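Local coordinates for YARHG domain-containing protein (Legionella pneumophila subsp. pneumophila, PDB 4G2A) that is of unknown function but has been proposed to bind nutrients, combining a beta-rich DUF4424 region with a helical YARHG domain, at residues 43-48 and 140-145. Sequence-based numbering, arbitrary orientation.
Sequences SWHYNC and HHDYST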
loop_
_atom_site.group_PDB
_atom_site.type_symbol
_atom_site.label_atom_id
_atom_site.label_comp_id
_atom_site.label_asym_id
_atom_site.label_seq_id
_atom_site.Cartn_x
_atom_site.Cartn_y
_atom_site.Cartn_z
ATOM N N SER A 43 -0.961 8.192 2.632
ATOM C CA SER A 43 -1.309 8.167 1.224
ATOM C C SER A 43 -0.221 7.475 0.411
ATOM O O SER A 43 0.909 7.315 0.870
ATOM C CB SER A 43 -1.533 9.586 0.700
ATOM O OG SER A 43 -0.473 10.464 1.053
ATOM N N TRP A 44 -0.616 7.011 -0.781
ATOM C CA TRP A 44 0.247 6.444 -1.798
ATOM C C TRP A 44 0.098 7.278 -3.065
ATOM O O TRP A 44 -1.027 7.588 -3.478
ATOM C CB TRP A 44 -0.082 4.970 -2.068
ATOM C CG TRP A 44 0.217 4.064 -0.916
ATOM C CD1 TRP A 44 -0.682 3.523 -0.050
ATOM C CD2 TRP A 44 1.505 3.568 -0.522
ATOM N NE1 TRP A 44 -0.037 2.747 0.877
ATOM C CE2 TRP A 44 1.308 2.744 0.605
ATOM C CE3 TRP A 44 2.806 3.705 -1.040
ATOM C CZ2 TRP A 44 2.358 2.056 1.226
ATOM C CZ3 TRP A 44 3.858 3.061 -0.394
ATOM C CH2 TRP A 44 3.625 2.227 0.708
ATOM N N HIS A 45 1.237 7.649 -3.664
ATOM C CA HIS A 45 1.310 8.414 -4.906
ATOM C C HIS A 45 1.847 7.511 -6.002
ATOM O O HIS A 45 2.948 6.986 -5.898
ATOM C CB HIS A 45 2.177 9.668 -4.721
ATOM C CG HIS A 45 2.239 10.555 -5.925
ATOM N ND1 HIS A 45 3.342 11.351 -6.170
ATOM C CD2 HIS A 45 1.344 10.731 -6.926
ATOM C CE1 HIS A 45 3.078 11.990 -7.297
ATOM N NE2 HIS A 45 1.888 11.646 -7.787
ATOM N N TYR A 46 1.046 7.321 -7.040
ATOM C CA TYR A 46 1.347 6.451 -8.170
ATOM C C TYR A 46 1.776 7.238 -9.387
ATOM O O TYR A 46 1.025 8.104 -9.847
ATOM C CB TYR A 46 0.109 5.608 -8.545
ATOM C CG TYR A 46 -0.442 4.724 -7.448
ATOM C CD1 TYR A 46 -1.140 5.268 -6.369
ATOM C CD2 TYR A 46 -0.404 3.340 -7.562
ATOM C CE1 TYR A 46 -1.691 4.454 -5.378
ATOM C CE2 TYR A 46 -0.959 2.517 -6.586
ATOM C CZ TYR A 46 -1.597 3.078 -5.491
ATOM O OH TYR A 46 -2.128 2.251 -4.530
ATOM N N ASN A 47 2.987 6.952 -9.905
ATOM C CA ASN A 47 3.462 7.512 -11.169
ATOM C C ASN A 47 3.667 6.305 -12.072
ATOM O O ASN A 47 4.541 5.475 -11.807
ATOM C CB ASN A 47 4.705 8.359 -11.010
ATOM C CG ASN A 47 4.491 9.630 -10.249
ATOM O OD1 ASN A 47 4.714 9.694 -9.039
ATOM N ND2 ASN A 47 4.189 10.703 -10.960
ATOM N N CYS A 48 2.780 6.128 -13.050
ATOM C CA CYS A 48 2.810 4.942 -13.896
ATOM C C CYS A 48 3.016 5.294 -15.342
ATOM O O CYS A 48 2.275 6.090 -15.886
ATOM C CB CYS A 48 1.536 4.119 -13.727
ATOM S SG CYS A 48 1.006 3.887 -12.012
ATOM N N HIS A 140 0.714 7.708 -19.582
ATOM C CA HIS A 140 1.192 8.059 -18.248
ATOM C C HIS A 140 0.019 8.387 -17.325
ATOM O O HIS A 140 -0.894 9.108 -17.711
ATOM C CB HIS A 140 2.203 9.218 -18.265
ATOM C CG HIS A 140 2.807 9.478 -16.916
ATOM N ND1 HIS A 140 2.314 10.460 -16.085
ATOM C CD2 HIS A 140 3.802 8.826 -16.278
ATOM C CE1 HIS A 140 3.045 10.398 -14.983
ATOM N NE2 HIS A 140 3.946 9.426 -15.050
ATOM N N HIS A 141 0.066 7.829 -16.111
ATOM C CA HIS A 141 -0.882 8.012 -15.027
ATOM C C HIS A 141 -0.198 8.679 -13.846
ATOM O O HIS A 141 0.971 8.410 -13.547
ATOM C CB HIS A 141 -1.468 6.670 -14.570
ATOM C CG HIS A 141 -2.457 6.059 -15.500
ATOM N ND1 HIS A 141 -2.971 4.792 -15.267
ATOM C CD2 HIS A 141 -2.986 6.537 -16.650
ATOM C CE1 HIS A 141 -3.799 4.550 -16.268
ATOM N NE2 HIS A 141 -3.839 5.572 -17.125
ATOM N N ASP A 142 -0.937 9.551 -13.177
ATOM C CA ASP A 142 -0.505 10.254 -11.974
ATOM C C ASP A 142 -1.763 10.427 -11.145
ATOM O O ASP A 142 -2.745 10.982 -11.633
ATOM C CB ASP A 142 0.199 11.593 -12.305
ATOM C CG ASP A 142 0.615 12.469 -11.133
ATOM O OD1 ASP A 142 0.396 12.063 -9.974
ATOM O OD2 ASP A 142 1.121 13.587 -11.379
ATOM N N TYR A 143 -1.768 9.854 -9.944
ATOM C CA TYR A 143 -2.893 9.907 -9.021
ATOM C C TYR A 143 -2.423 9.481 -7.626
ATOM O O TYR A 143 -1.294 9.017 -7.459
ATOM C CB TYR A 143 -4.073 9.031 -9.513
ATOM C CG TYR A 143 -3.707 7.581 -9.752
ATOM C CD1 TYR A 143 -3.164 7.169 -10.968
ATOM C CD2 TYR A 143 -3.964 6.610 -8.792
ATOM C CE1 TYR A 143 -2.837 5.835 -11.196
ATOM C CE2 TYR A 143 -3.663 5.273 -9.019
ATOM C CZ TYR A 143 -3.085 4.892 -10.217
ATOM O OH TYR A 143 -2.783 3.579 -10.439
ATOM N N SER A 144 -3.313 9.631 -6.640
ATOM C CA SER A 144 -3.082 9.246 -5.248
ATOM C C SER A 144 -4.239 8.433 -4.738
ATOM O O SER A 144 -5.322 8.476 -5.303
ATOM C CB SER A 144 -2.909 10.485 -4.370
ATOM O OG SER A 144 -1.730 11.170 -4.750
ATOM N N THR A 145 -4.015 7.712 -3.653
ATOM C CA THR A 145 -5.033 6.937 -2.931
ATOM C C THR A 145 -4.746 7.138 -1.456
ATOM O O THR A 145 -3.695 7.690 -1.113
ATOM C CB THR A 145 -5.002 5.427 -3.314
ATOM O OG1 THR A 145 -3.812 4.829 -2.805
ATOM C CG2 THR A 145 -5.133 5.167 -4.812
#
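Trp44, Tyr46 and Cys48 pair with Thr145, Tyr143 and His141 through six backbone hydrogen bonds, two for each antiparallel hydrogen-bonded pair. The shortest, His141 N to Cys48 O, is 2.8 Å. The longest, Tyr143 N to Tyr46 O, is 3.3 Å. At the non-hydrogen-bonded pairs, His45 with Ser144 and Asn47 with Asp142, the CA atoms of Ser144, Asn47 and Asp142 face carbonyl oxygens across the ladder.

This ladder joins the start of strand 43-54 to the middle of strand 136-150 in the beta-rich part of the chain. Strand 21-33 continues the sheet beyond 43-48, and strand 95-99 flanks the His140-Asp142 part of the other segment.

On the face that carries the two tyrosines, aromatic contacts dominate. The Tyr46 and Tyr143 rings are nearly parallel, at 11°, but displaced so that they hardly overlap, with centroids 4.8 Å from each other; Tyr143 CE2 lies over one face of the Tyr46 ring, off-centre, while Tyr46 CB makes a CH-pi contact over the Tyr143 face. Thr145 OG1 approaches the Tyr46 ring edge, 3.4 Å from CE1. Phe66 and Tyr159 also pack against Tyr143.

Polar contacts mark the other, partly exposed face. With CG anti to the backbone N (chi1 -177°), His45 donates from NE2 to Asp142 OD1 at 2.7 Å. The oxygen lies in the imidazole plane, yet NE2 stands 37° above the carboxylate plane. Asn47 OD1 covers one imidazole face, away from its centre.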